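Long-range contacts in tryptophan halogenase (Shewanella frigidimarina, PDB 2PYX), which probably acts as a flavin-dependent halogenase of the tryptophan halogenase type, binding FAD and carrying out monooxygenase-like chemistry: residues K5-G15 with I220-T229; L236-Q247 with N335-N345. All coordinates share one frame; numbering follows the deposited sequence.

Contact 1: residues K5-G15 with I220-T229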
loop_
_atom_site.group_PDB
_atom_site.type_symbol
_atom_site.label_atom_id
_atom_site.label_comp_id
_atom_site.label_asym_id
_atom_site.label_seq_id
_atom_site.Cartn_x
_atom_site.Cartn_y
_atom_site.Cartn_z
ATOM N N LYS A 5 9.720 16.606 30.473
ATOM C CA LYS A 5 8.980 17.614 29.720
ATOM C C LYS A 5 8.054 16.894 28.733
ATOM O O LYS A 5 8.498 16.019 28.000
ATOM C CB LYS A 5 9.946 18.530 28.963
ATOM C CG LYS A 5 9.240 19.680 28.266
ATOM C CD LYS A 5 10.228 20.636 27.638
ATOM C CE LYS A 5 9.533 21.872 27.001
ATOM N NZ LYS A 5 9.051 21.700 25.575
ATOM N N PRO A 6 6.761 17.230 28.714
ATOM C CA PRO A 6 5.868 16.594 27.737
ATOM C C PRO A 6 6.353 16.747 26.302
ATOM O O PRO A 6 6.914 17.777 25.953
ATOM C CB PRO A 6 4.539 17.322 27.947
ATOM C CG PRO A 6 4.610 17.753 29.370
ATOM C CD PRO A 6 6.023 18.142 29.605
ATOM N N ILE A 7 6.186 15.719 25.473
ATOM C CA ILE A 7 6.545 15.836 24.076
ATOM C C ILE A 7 5.455 16.566 23.301
ATOM O O ILE A 7 4.386 16.010 23.002
ATOM C CB ILE A 7 6.806 14.468 23.421
ATOM C CG1 ILE A 7 7.820 13.649 24.224
ATOM C CG2 ILE A 7 7.254 14.629 21.976
ATOM C CD1 ILE A 7 9.156 14.318 24.430
ATOM N N THR A 8 5.739 17.825 22.975
ATOM C CA THR A 8 4.764 18.654 22.264
ATOM C C THR A 8 5.328 19.294 21.009
ATOM O O THR A 8 4.556 19.704 20.144
ATOM C CB THR A 8 4.193 19.764 23.169
ATOM O OG1 THR A 8 5.229 20.689 23.507
ATOM C CG2 THR A 8 3.570 19.205 24.451
ATOM N N GLU A 9 6.651 19.412 20.896
ATOM C CA GLU A 9 7.244 20.109 19.764
ATOM C C GLU A 9 7.681 19.111 18.728
ATOM O O GLU A 9 8.704 18.444 18.902
ATOM C CB GLU A 9 8.439 20.945 20.211
ATOM C CG GLU A 9 8.108 21.928 21.350
ATOM C CD GLU A 9 7.026 22.906 20.959
ATOM O OE1 GLU A 9 7.223 23.589 19.935
ATOM O OE2 GLU A 9 5.958 22.945 21.639
ATOM N N ILE A 10 6.922 19.027 17.639
ATOM C CA ILE A 10 7.092 17.964 16.651
ATOM C C ILE A 10 7.483 18.591 15.332
ATOM O O ILE A 10 6.757 19.447 14.822
ATOM C CB ILE A 10 5.769 17.212 16.405
ATOM C CG1 ILE A 10 5.087 16.837 17.720
ATOM C CG2 ILE A 10 6.050 15.966 15.563
ATOM C CD1 ILE A 10 5.901 15.981 18.608
ATOM N N ILE A 11 8.632 18.165 14.790
ATOM C CA ILE A 11 9.178 18.656 13.561
ATOM C C ILE A 11 9.210 17.550 12.521
ATOM O O ILE A 11 9.870 16.500 12.735
ATOM C CB ILE A 11 10.610 19.235 13.742
ATOM C CG1 ILE A 11 10.675 20.229 14.914
ATOM C CG2 ILE A 11 11.095 19.831 12.450
ATOM C CD1 ILE A 11 9.788 21.377 14.754
ATOM N N ILE A 12 8.503 17.757 11.416
ATOM C CA ILE A 12 8.459 16.841 10.276
ATOM C C ILE A 12 9.353 17.379 9.184
ATOM O O ILE A 12 9.180 18.514 8.737
ATOM C CB ILE A 12 7.019 16.690 9.754
ATOM C CG1 ILE A 12 6.083 16.214 10.880
ATOM C CG2 ILE A 12 7.011 15.810 8.537
ATOM C CD1 ILE A 12 4.630 16.397 10.539
ATOM N N VAL A 13 10.314 16.570 8.755
ATOM C CA VAL A 13 11.300 17.003 7.793
ATOM C C VAL A 13 10.967 16.316 6.484
ATOM O O VAL A 13 11.194 15.091 6.328
ATOM C CB VAL A 13 12.734 16.686 8.258
ATOM C CG1 VAL A 13 13.739 17.270 7.277
ATOM C CG2 VAL A 13 12.973 17.281 9.644
ATOM N N GLY A 14 10.405 17.093 5.555
ATOM C CA GLY A 14 9.909 16.571 4.319
ATOM C C GLY A 14 8.400 16.646 4.213
ATOM O O GLY A 14 7.687 16.460 5.195
ATOM N N GLY A 15 7.924 16.960 3.011
ATOM C CA GLY A 15 6.526 16.992 2.727
ATOM C C GLY A 15 6.062 15.711 2.039
ATOM O O GLY A 15 6.308 14.581 2.500
ATOM N N ILE A 220 15.210 25.882 14.320
ATOM C CA ILE A 220 13.910 25.298 14.587
ATOM C C ILE A 220 14.170 24.193 15.598
ATOM O O ILE A 220 14.815 23.180 15.255
ATOM C CB ILE A 220 13.283 24.718 13.307
ATOM C CG1 ILE A 220 13.117 25.790 12.223
ATOM C CG2 ILE A 220 11.904 24.071 13.600
ATOM C CD1 ILE A 220 12.100 26.866 12.568
ATOM N N SER A 221 13.683 24.378 16.820
ATOM C CA SER A 221 13.891 23.419 17.897
ATOM C C SER A 221 12.688 22.501 18.003
ATOM O O SER A 221 11.570 22.899 17.708
ATOM C CB SER A 221 14.111 24.134 19.235
ATOM O OG SER A 221 15.323 24.907 19.232
ATOM N N GLY A 222 12.947 21.258 18.401
ATOM C CA GLY A 222 11.867 20.322 18.639
ATOM C C GLY A 222 12.305 19.177 19.517
ATOM O O GLY A 222 13.496 19.052 19.873
ATOM N N GLN A 223 11.330 18.323 19.836
ATOM C CA GLN A 223 11.509 17.212 20.752
ATOM C C GLN A 223 11.426 15.850 20.057
ATOM O O GLN A 223 11.940 14.853 20.580
ATOM C CB GLN A 223 10.457 17.262 21.841
ATOM C CG GLN A 223 10.592 18.455 22.798
ATOM C CD GLN A 223 9.404 18.545 23.658
ATOM O OE1 GLN A 223 8.338 19.002 23.236
ATOM N NE2 GLN A 223 9.548 18.085 24.888
ATOM N N LEU A 224 10.745 15.817 18.915
ATOM C CA LEU A 224 10.551 14.600 18.167
ATOM C C LEU A 224 10.639 15.013 16.715
ATOM O O LEU A 224 9.990 15.985 16.302
ATOM C CB LEU A 224 9.181 14.011 18.462
ATOM C CG LEU A 224 8.942 12.646 17.847
ATOM C CD1 LEU A 224 9.817 11.554 18.415
ATOM C CD2 LEU A 224 7.479 12.299 18.039
ATOM N N PHE A 225 11.469 14.310 15.950
ATOM C CA PHE A 225 11.733 14.626 14.563
ATOM C C PHE A 225 11.259 13.487 13.666
ATOM O O PHE A 225 11.603 12.326 13.932
ATOM C CB PHE A 225 13.223 14.876 14.381
ATOM C CG PHE A 225 13.667 16.118 15.053
ATOM C CD1 PHE A 225 13.950 16.134 16.406
ATOM C CD2 PHE A 225 13.710 17.324 14.331
ATOM C CE1 PHE A 225 14.307 17.346 17.052
ATOM C CE2 PHE A 225 14.073 18.515 15.002
ATOM C CZ PHE A 225 14.360 18.517 16.313
ATOM N N ILE A 226 10.499 13.808 12.620
ATOM C CA ILE A 226 9.973 12.786 11.747
ATOM C C ILE A 226 10.738 12.894 10.458
ATOM O O ILE A 226 10.717 13.955 9.806
ATOM C CB ILE A 226 8.478 12.969 11.468
ATOM C CG1 ILE A 226 7.670 13.262 12.718
ATOM C CG2 ILE A 226 7.956 11.760 10.700
ATOM C CD1 ILE A 226 7.810 12.295 13.800
ATOM N N ASP A 227 11.414 11.819 10.060
ATOM C CA ASP A 227 12.167 11.827 8.829
ATOM C C ASP A 227 11.252 11.410 7.672
ATOM O O ASP A 227 10.943 10.228 7.520
ATOM C CB ASP A 227 13.366 10.884 8.924
ATOM C CG ASP A 227 14.297 10.992 7.734
ATOM O OD1 ASP A 227 13.903 11.575 6.724
ATOM O OD2 ASP A 227 15.413 10.442 7.797
ATOM N N CYS A 228 10.844 12.390 6.864
ATOM C CA CYS A 228 10.101 12.197 5.644
ATOM C C CYS A 228 10.916 12.655 4.410
ATOM O O CYS A 228 10.366 13.112 3.403
ATOM C CB CYS A 228 8.764 12.936 5.773
ATOM S SG CYS A 228 7.718 12.222 7.059
ATOM N N THR A 229 12.235 12.504 4.495
ATOM C CA THR A 229 13.130 12.996 3.437
ATOM C C THR A 229 13.280 12.039 2.231
ATOM O O THR A 229 14.073 12.316 1.307
ATOM C CB THR A 229 14.533 13.298 4.000
ATOM O OG1 THR A 229 15.168 12.102 4.493
ATOM C CG2 THR A 229 14.440 14.346 5.059
HETATM O O HOH W 1 8.908 23.628 17.610
HETATM O O HOH W 2 8.211 12.976 1.595
#

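Contact 2: residues L236-Q247 with N335-N345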
loop_
_atom_site.group_PDB
_atom_site.type_symbol
_atom_site.label_atom_id
_atom_site.label_comp_id
_atom_site.label_asym_id
_atom_site.label_seq_id
_atom_site.Cartn_x
_atom_site.Cartn_y
_atom_site.Cartn_z
ATOM N N LEU A 236 17.328 9.583 9.785
ATOM C CA LEU A 236 17.419 8.272 10.397
ATOM C C LEU A 236 18.624 7.457 9.865
ATOM O O LEU A 236 19.471 6.966 10.623
ATOM C CB LEU A 236 16.112 7.502 10.184
ATOM C CG LEU A 236 16.078 6.164 10.928
ATOM C CD1 LEU A 236 15.484 6.343 12.298
ATOM C CD2 LEU A 236 15.331 5.074 10.171
ATOM N N GLY A 237 18.691 7.338 8.548
ATOM C CA GLY A 237 19.778 6.573 7.944
ATOM C C GLY A 237 21.113 7.262 8.017
ATOM O O GLY A 237 22.091 6.628 8.393
ATOM N N GLU A 238 21.169 8.534 7.625
ATOM C CA GLU A 238 22.454 9.257 7.565
ATOM C C GLU A 238 22.855 9.822 8.921
ATOM O O GLU A 238 23.848 9.363 9.536
ATOM C CB GLU A 238 22.415 10.334 6.505
ATOM C CG GLU A 238 22.343 9.770 5.107
ATOM C CD GLU A 238 23.550 8.860 4.771
ATOM O OE1 GLU A 238 24.688 9.168 5.217
ATOM O OE2 GLU A 238 23.351 7.830 4.079
ATOM N N HIS A 239 22.078 10.755 9.468
ATOM C CA HIS A 239 22.491 11.391 10.739
ATOM C C HIS A 239 22.622 10.390 11.882
ATOM O O HIS A 239 23.572 10.473 12.690
ATOM C CB HIS A 239 21.488 12.488 11.126
ATOM C CG HIS A 239 21.878 13.279 12.336
ATOM N ND1 HIS A 239 22.917 14.198 12.334
ATOM C CD2 HIS A 239 21.346 13.306 13.578
ATOM C CE1 HIS A 239 22.999 14.747 13.538
ATOM N NE2 HIS A 239 22.063 14.224 14.310
ATOM N N LEU A 240 21.652 9.480 12.007
ATOM C CA LEU A 240 21.624 8.511 13.105
ATOM C C LEU A 240 22.190 7.125 12.785
ATOM O O LEU A 240 22.203 6.248 13.655
ATOM C CB LEU A 240 20.208 8.431 13.692
ATOM C CG LEU A 240 19.728 9.711 14.391
ATOM C CD1 LEU A 240 18.233 9.652 14.644
ATOM C CD2 LEU A 240 20.477 9.965 15.697
ATOM N N GLN A 241 22.610 6.946 11.540
ATOM C CA GLN A 241 23.332 5.760 11.105
ATOM C C GLN A 241 22.579 4.457 11.322
ATOM O O GLN A 241 23.187 3.417 11.580
ATOM C CB GLN A 241 24.731 5.751 11.750
ATOM C CG GLN A 241 25.605 6.835 11.171
ATOM C CD GLN A 241 26.079 6.523 9.756
ATOM O OE1 GLN A 241 26.781 5.531 9.540
ATOM N NE2 GLN A 241 25.703 7.363 8.790
ATOM N N VAL A 242 21.246 4.480 11.162
ATOM C CA VAL A 242 20.485 3.248 11.263
ATOM C C VAL A 242 20.740 2.437 10.005
ATOM O O VAL A 242 20.517 2.928 8.923
ATOM C CB VAL A 242 18.981 3.522 11.425
ATOM C CG1 VAL A 242 18.195 2.224 11.385
ATOM C CG2 VAL A 242 18.728 4.266 12.735
ATOM N N PRO A 243 21.188 1.192 10.156
ATOM C CA PRO A 243 21.539 0.373 8.984
ATOM C C PRO A 243 20.371 0.012 8.086
ATOM O O PRO A 243 19.227 -0.121 8.546
ATOM C CB PRO A 243 22.102 -0.924 9.586
ATOM C CG PRO A 243 22.269 -0.694 10.974
ATOM C CD PRO A 243 21.456 0.478 11.417
ATOM N N PHE A 244 20.700 -0.172 6.814
ATOM C CA PHE A 244 19.728 -0.583 5.789
ATOM C C PHE A 244 19.861 -2.072 5.544
ATOM O O PHE A 244 20.981 -2.590 5.384
ATOM C CB PHE A 244 20.000 0.160 4.497
ATOM C CG PHE A 244 18.938 -0.043 3.454
ATOM C CD1 PHE A 244 17.724 0.621 3.553
ATOM C CD2 PHE A 244 19.142 -0.872 2.356
ATOM C CE1 PHE A 244 16.728 0.466 2.614
ATOM C CE2 PHE A 244 18.145 -1.014 1.417
ATOM C CZ PHE A 244 16.933 -0.343 1.550
ATOM N N LEU A 245 18.716 -2.755 5.517
ATOM C CA LEU A 245 18.629 -4.201 5.298
ATOM C C LEU A 245 18.091 -4.504 3.873
ATOM O O LEU A 245 16.884 -4.519 3.595
ATOM C CB LEU A 245 17.747 -4.884 6.354
ATOM C CG LEU A 245 18.121 -4.577 7.801
ATOM C CD1 LEU A 245 17.213 -5.344 8.690
ATOM C CD2 LEU A 245 19.574 -4.852 8.077
ATOM N N SER A 246 19.024 -4.723 2.953
ATOM C CA SER A 246 18.660 -4.992 1.586
ATOM C C SER A 246 17.874 -6.274 1.460
ATOM O O SER A 246 18.264 -7.308 2.040
ATOM C CB SER A 246 19.918 -5.165 0.728
ATOM O OG SER A 246 19.567 -5.492 -0.611
ATOM N N GLN A 247 16.817 -6.221 0.642
ATOM C CA GLN A 247 16.006 -7.372 0.366
ATOM C C GLN A 247 16.070 -7.795 -1.099
ATOM O O GLN A 247 15.263 -8.582 -1.598
ATOM C CB GLN A 247 14.569 -7.127 0.792
ATOM C CG GLN A 247 14.451 -6.771 2.302
ATOM C CD GLN A 247 14.917 -7.844 3.220
ATOM O OE1 GLN A 247 14.601 -9.012 3.016
ATOM N NE2 GLN A 247 15.690 -7.468 4.263
ATOM N N ASN A 335 17.817 0.105 -4.286
ATOM C CA ASN A 335 18.176 -1.072 -3.504
ATOM C C ASN A 335 16.916 -1.315 -2.615
ATOM O O ASN A 335 16.706 -0.576 -1.632
ATOM C CB ASN A 335 19.404 -0.813 -2.674
ATOM C CG ASN A 335 19.848 -2.025 -1.859
ATOM O OD1 ASN A 335 19.303 -3.165 -2.002
ATOM N ND2 ASN A 335 20.869 -1.788 -0.969
ATOM N N PRO A 336 16.032 -2.281 -2.978
ATOM C CA PRO A 336 14.824 -2.591 -2.207
ATOM C C PRO A 336 15.226 -3.082 -0.813
ATOM O O PRO A 336 16.134 -3.897 -0.675
ATOM C CB PRO A 336 14.177 -3.741 -2.988
ATOM C CG PRO A 336 15.270 -4.368 -3.687
ATOM C CD PRO A 336 16.200 -3.245 -4.076
ATOM N N GLY A 337 14.544 -2.582 0.216
ATOM C CA GLY A 337 14.843 -2.992 1.583
ATOM C C GLY A 337 14.331 -1.996 2.571
ATOM O O GLY A 337 13.531 -1.130 2.226
ATOM N N TYR A 338 14.733 -2.198 3.816
ATOM C CA TYR A 338 14.220 -1.395 4.899
ATOM C C TYR A 338 15.267 -1.176 5.960
ATOM O O TYR A 338 16.179 -1.968 6.155
ATOM C CB TYR A 338 12.937 -1.989 5.470
ATOM C CG TYR A 338 13.084 -3.368 6.045
ATOM C CD1 TYR A 338 12.980 -4.498 5.248
ATOM C CD2 TYR A 338 13.258 -3.556 7.408
ATOM C CE1 TYR A 338 13.125 -5.773 5.783
ATOM C CE2 TYR A 338 13.394 -4.836 7.938
ATOM C CZ TYR A 338 13.315 -5.950 7.117
ATOM O OH TYR A 338 13.400 -7.235 7.653
ATOM N N ARG A 339 15.106 -0.053 6.645
ATOM C CA ARG A 339 15.998 0.259 7.738
ATOM C C ARG A 339 15.753 -0.685 8.900
ATOM O O ARG A 339 14.627 -1.103 9.134
ATOM C CB ARG A 339 15.806 1.709 8.171
ATOM C CG ARG A 339 16.186 2.735 7.126
ATOM C CD ARG A 339 17.686 2.922 7.052
ATOM N NE ARG A 339 18.019 3.597 5.817
ATOM C CZ ARG A 339 19.244 3.865 5.400
ATOM N NH1 ARG A 339 20.284 3.542 6.125
ATOM N NH2 ARG A 339 19.416 4.472 4.239
ATOM N N ALA A 340 16.789 -1.034 9.655
ATOM C CA ALA A 340 16.617 -2.054 10.687
ATOM C C ALA A 340 15.573 -1.672 11.771
ATOM O O ALA A 340 14.962 -2.551 12.382
ATOM C CB ALA A 340 17.965 -2.344 11.324
ATOM N N LYS A 341 15.469 -0.369 12.039
ATOM C CA LYS A 341 14.502 0.222 12.953
ATOM C C LYS A 341 13.867 1.406 12.225
ATOM O O LYS A 341 14.538 2.012 11.386
ATOM C CB LYS A 341 15.250 0.768 14.194
ATOM C CG LYS A 341 15.832 -0.256 15.113
ATOM C CD LYS A 341 16.935 0.277 15.992
ATOM C CE LYS A 341 16.442 0.893 17.211
ATOM N NZ LYS A 341 17.607 1.109 18.157
ATOM N N CYS A 342 12.636 1.774 12.546
ATOM C CA CYS A 342 12.066 3.058 12.083
ATOM C C CYS A 342 12.221 4.191 13.105
ATOM O O CYS A 342 12.018 5.343 12.734
ATOM C CB CYS A 342 10.590 2.976 11.717
ATOM S SG CYS A 342 9.450 2.663 13.060
ATOM N N TRP A 343 12.587 3.886 14.341
ATOM C CA TRP A 343 12.606 4.875 15.415
ATOM C C TRP A 343 13.920 4.724 16.206
ATOM O O TRP A 343 14.177 3.680 16.779
ATOM C CB TRP A 343 11.402 4.691 16.328
ATOM C CG TRP A 343 11.130 5.776 17.322
ATOM C CD1 TRP A 343 12.017 6.670 17.849
ATOM C CD2 TRP A 343 9.855 6.042 17.925
ATOM N NE1 TRP A 343 11.352 7.504 18.753
ATOM C CE2 TRP A 343 10.036 7.136 18.823
ATOM C CE3 TRP A 343 8.581 5.456 17.811
ATOM C CZ2 TRP A 343 9.000 7.644 19.566
ATOM C CZ3 TRP A 343 7.552 5.966 18.537
ATOM C CH2 TRP A 343 7.766 7.057 19.420
ATOM N N GLN A 344 14.775 5.744 16.132
ATOM C CA GLN A 344 16.068 5.742 16.819
ATOM C C GLN A 344 16.168 7.072 17.562
ATOM O O GLN A 344 15.951 8.127 16.968
ATOM C CB GLN A 344 17.205 5.629 15.787
ATOM C CG GLN A 344 18.610 5.655 16.378
ATOM C CD GLN A 344 18.863 4.455 17.261
ATOM O OE1 GLN A 344 18.762 3.291 16.826
ATOM N NE2 GLN A 344 19.189 4.716 18.526
ATOM N N ASN A 345 16.537 7.009 18.835
ATOM C CA ASN A 345 16.550 8.181 19.686
ATOM C C ASN A 345 15.166 8.845 19.551
ATOM O O ASN A 345 14.130 8.199 19.805
ATOM C CB ASN A 345 17.739 9.078 19.311
ATOM C CG ASN A 345 19.068 8.496 19.728
ATOM O OD1 ASN A 345 19.578 7.568 19.102
ATOM N ND2 ASN A 345 19.618 9.014 20.819
HETATM O O HOH W 3 14.603 -9.253 6.726
#

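Contact 1: residues K5-G15 with I220-T229
Gln223, in the short break just before strand 224-227, reaches into the bend at Pro6-Glu9 and fills it with its amide. OE1 accepts hydrogen bonds from Thr8 N and Glu9 N, each at 2.9 Å, while NE2 donates to Pro6 O (2.9 Å), the acceptor lying 14° out of the amide plane. Three bonds thus fix the rotation of the amide, and CD1 of Ile7 and the aliphatic part of Lys5 close around NE2. Shortening the side chain to that of an alanine would probably leave Thr8 N and Glu9 N without their shared acceptor and Pro6 O without its donor, and open a gap beside Lys5 and Ile7. Beyond this plug, strands 9-13 and 224-227 run parallel, joined by regular bonds such as Ile11 N to Leu224 O. On one face, CD1 of Ile10 rests on CB of Leu224, and CG1 of Ile12 meets CG1 of Ile226 at 3.8 Å; helix 16-31 covers Ile10 and Ile12. On the other, Ile11 is the main bump: with CG1 anti to the carbonyl carbon (chi1 -50°), CD1 reaches CG2 of Ile220 at 3.6 Å, passing over Gly222, where a side chain would strike CG1. The Phe225 ring lies alongside Ile11, its CD2 3.7 Å from CB. At the far end Val13 CG1 meets Thr229 CG2, and Gly14 passes so close to Cys228 O that a CB would clash. Parallel central strands, with the first running into a glycine-rich turn whose Gly15 is predicted to bind FAD, are the hallmark of a Rossmann-type dinucleotide-binding fold.

Contact 2: residues L236-Q247 with N335-N345
Arg339 lays its guanidinium between Phe244 and Gly237, beside a short antiparallel pairing of strands 244-246 and 337-339 that belongs to a small three-stranded sheet. CB of Phe244 sits over one face of the guanidinium and CA of Gly237 over the opposite one, 3.5 Å above the plane. NH1 donates to Val242 O at 2.9 Å, nearly in line with the carbonyl. A bend at chi2 (-78°) turns the chain back toward Val242 O, and the side chains of Arg339 and Leu236 pass in opposite directions, CG beside CD2. The Phe244 ring, turned 64° from the guanidinium, runs on along the neighbouring strand until Phe244 CZ lies 3.2 Å from Gly337 C; a side chain at that glycine would strike the ring. In the second shell, Gly237 is itself held by a hydrogen bond between its N and Ser233 OG. Farther out, Leu236 drives CD2 against Lys341 O, a buried oxygen with no partner in the model. On the face bearing Leu245 and Tyr338, CD1 of Leu245 touches CE2 of the tyrosine ring, against which Trp401 stacks. At the other end, Ser246 OG donates to Asn335 OD1 at 2.7 Å, in the plane of the amide carbonyl and on a lone pair.

From the N terminus, strand 9-13 waits for strand 224-227, and contact 1 closes a loop of 204 intervening residues. Contact 2 opens only afterwards, as helix 234-239 follows that strand, and it closes a separate loop of 87 residues; the two stand in series, neither crossing nor enclosing the other. Their centres are about 18 Å apart, yet they touch: Asp227 OD2 probably accepts a hydrogen bond from Leu236 N, and Leu224 packs on Trp343. Both reach the six-stranded mixed sheet, contact 1 at its parallel centre and contact 2 through edge strand 343-344, which the chain reaches after 337-339 of the small three-stranded sheet.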